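Local structure of 3-dehydroquinate dehydratase (Clostridium difficile, 4H3D) at residues E71-I76 / T111-L116. The protein catalyses the cis-dehydration of 3-dehydroquinate to 3-dehydroshikimate through an imine intermediate, the third step of the chorismate pathway to aromatic amino acids. Numbering follows the deposited sequence. Where two conformers were deposited one is given.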
loop_
_atom_site.group_PDB
_atom_site.type_symbol
_atom_site.label_atom_id
_atom_site.label_comp_id
_atom_site.label_asym_id
_atom_site.label_seq_id
_atom_site.Cartn_x
_atom_site.Cartn_y
_atom_site.Cartn_z
ATOM N N GLU B 71 34.065 -8.914 -12.030
ATOM C CA GLU B 71 33.271 -8.819 -13.241
ATOM C C GLU B 71 31.969 -8.075 -13.017
ATOM O O GLU B 71 31.618 -7.193 -13.778
ATOM C CB GLU B 71 32.978 -10.196 -13.814
ATOM C CG GLU B 71 34.192 -10.871 -14.374
ATOM C CD GLU B 71 33.853 -12.001 -15.327
ATOM O OE1 GLU B 71 32.755 -11.953 -15.940
ATOM O OE2 GLU B 71 34.693 -12.916 -15.484
ATOM N N LEU B 72 31.264 -8.450 -11.962
ATOM C CA LEU B 72 30.014 -7.826 -11.620
ATOM C C LEU B 72 30.203 -6.308 -11.495
ATOM O O LEU B 72 29.444 -5.526 -12.075
ATOM C CB LEU B 72 29.505 -8.426 -10.306
ATOM C CG LEU B 72 28.168 -7.973 -9.734
ATOM C CD1 LEU B 72 27.046 -8.169 -10.733
ATOM C CD2 LEU B 72 27.889 -8.773 -8.441
ATOM N N ARG B 73 31.247 -5.902 -10.773
ATOM C CA ARG B 73 31.519 -4.489 -10.538
ATOM C C ARG B 73 31.668 -3.767 -11.872
ATOM O O ARG B 73 31.121 -2.668 -12.059
ATOM C CB ARG B 73 32.833 -4.299 -9.780
ATOM C CG ARG B 73 32.761 -3.418 -8.592
ATOM C CD ARG B 73 31.815 -2.219 -8.710
ATOM N NE ARG B 73 31.259 -2.003 -7.388
ATOM C CZ ARG B 73 30.204 -1.251 -7.095
ATOM N NH1 ARG B 73 29.533 -0.581 -8.028
ATOM N NH2 ARG B 73 29.829 -1.177 -5.841
ATOM N N SER B 74 32.403 -4.390 -12.801
ATOM C CA SER B 74 32.664 -3.795 -14.118
ATOM C C SER B 74 31.386 -3.554 -14.921
ATOM O O SER B 74 31.310 -2.588 -15.675
ATOM C CB SER B 74 33.634 -4.660 -14.942
ATOM O OG SER B 74 33.011 -5.836 -15.439
ATOM N N TYR B 75 30.394 -4.435 -14.767
ATOM C CA TYR B 75 29.112 -4.292 -15.492
ATOM C C TYR B 75 28.119 -3.313 -14.852
ATOM O O TYR B 75 27.372 -2.659 -15.563
ATOM C CB TYR B 75 28.394 -5.642 -15.668
ATOM C CG TYR B 75 28.912 -6.498 -16.790
ATOM C CD1 TYR B 75 28.528 -6.257 -18.109
ATOM C CD2 TYR B 75 29.756 -7.571 -16.538
ATOM C CE1 TYR B 75 29.000 -7.054 -19.155
ATOM C CE2 TYR B 75 30.230 -8.378 -17.570
ATOM C CZ TYR B 75 29.849 -8.113 -18.876
ATOM O OH TYR B 75 30.315 -8.907 -19.896
ATOM N N ILE B 76 28.079 -3.228 -13.524
ATOM C CA ILE B 76 27.091 -2.347 -12.874
ATOM C C ILE B 76 27.614 -0.942 -12.619
ATOM O O ILE B 76 26.864 -0.058 -12.167
ATOM C CB ILE B 76 26.538 -2.937 -11.585
ATOM C CG1 ILE B 76 27.571 -2.897 -10.457
ATOM C CG2 ILE B 76 26.036 -4.342 -11.837
ATOM C CD1 ILE B 76 26.972 -3.291 -9.116
ATOM N N THR B 111 38.034 -5.596 -0.362
ATOM C CA THR B 111 38.268 -5.355 -1.797
ATOM C C THR B 111 37.987 -3.928 -2.223
ATOM O O THR B 111 38.542 -3.463 -3.198
ATOM C CB THR B 111 37.393 -6.253 -2.699
ATOM O OG1 THR B 111 36.010 -5.929 -2.504
ATOM C CG2 THR B 111 37.642 -7.723 -2.413
ATOM N N GLY B 112 37.125 -3.235 -1.487
ATOM C CA GLY B 112 36.710 -1.899 -1.863
ATOM C C GLY B 112 35.648 -1.947 -2.970
ATOM O O GLY B 112 35.206 -0.913 -3.448
ATOM N N LEU B 113 35.219 -3.152 -3.350
ATOM C CA LEU B 113 34.234 -3.321 -4.428
ATOM C C LEU B 113 32.769 -3.337 -3.967
ATOM O O LEU B 113 31.871 -3.227 -4.806
ATOM C CB LEU B 113 34.530 -4.602 -5.223
ATOM C CG LEU B 113 35.921 -4.683 -5.860
ATOM C CD1 LEU B 113 36.066 -5.963 -6.682
ATOM C CD2 LEU B 113 36.189 -3.459 -6.734
ATOM N N VAL B 114 32.519 -3.491 -2.660
ATOM C CA VAL B 114 31.130 -3.477 -2.135
ATOM C C VAL B 114 30.872 -2.225 -1.312
ATOM O O VAL B 114 31.745 -1.753 -0.577
ATOM C CB VAL B 114 30.782 -4.754 -1.303
ATOM C CG1 VAL B 114 30.921 -6.015 -2.177
ATOM C CG2 VAL B 114 31.637 -4.872 -0.064
ATOM N N ASP B 115 29.666 -1.695 -1.433
ATOM C CA ASP B 115 29.281 -0.458 -0.766
ATOM C C ASP B 115 28.607 -0.705 0.575
ATOM O O ASP B 115 28.696 0.142 1.482
ATOM C CB ASP B 115 28.375 0.326 -1.695
ATOM C CG ASP B 115 29.058 0.654 -2.981
ATOM O OD1 ASP B 115 30.025 1.440 -2.937
ATOM O OD2 ASP B 115 28.659 0.117 -4.031
ATOM N N LEU B 116 27.915 -1.845 0.673
ATOM C CA LEU B 116 27.259 -2.296 1.905
ATOM C C LEU B 116 27.391 -3.800 2.047
ATOM O O LEU B 116 27.551 -4.518 1.060
ATOM C CB LEU B 116 25.743 -2.008 1.908
ATOM C CG LEU B 116 25.213 -0.670 1.416
ATOM C CD1 LEU B 116 24.927 -0.726 -0.090
ATOM C CD2 LEU B 116 23.944 -0.309 2.152
#
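Arg73, reaching out from the last turn of helix 62-76, grips the carbonyl oxygen of Leu113 side-on with two nitrogens. Arg73 NE lies 2.9 Å from Leu113 O, which sits almost in the guanidinium plane. Arg73 NH2, 3.1 Å from Leu113 O, approaches from well above the carbonyl plane. Bends at chi2 (-36°) and chi3 (146°) swing the head group onto the loop. Arg73 NH2 also forms a salt bridge with Asp115 OD2; its hydrogen bond is weak, and the very short 2.5 Å is doubtful. The carboxylate stands steeply to the guanidinium, the planes 78° apart. Arginine suits this place because one flat group can serve several acceptors: NH1 turns to the backbone oxygens of His77 and Ile79. Asp115, a short side chain with two oxygens, has further partners that should help fix its rotation: OD2 accepts from Leu81 N and OD1 pairs with Lys11.

This polar knot is the tight part. On the looser, solvent side, Leu113 CD2 merely slides past Arg73 CG at 3.9 Å, and the partly exposed leucine touches Leu69 and Tyr70 of helix 62-76. Exposed Gly112, with positive phi, lets the chain leave helix 98-110, while Thr111 OG1 accepts from Leu113 N in an ST turn. The contact thus ties an outer helix to the alpha-to-beta loop between helix 98-110 and strand 116-120, beside strand 81-84, at the N-terminal strand ends, away from the catalytic face of the TIM barrel.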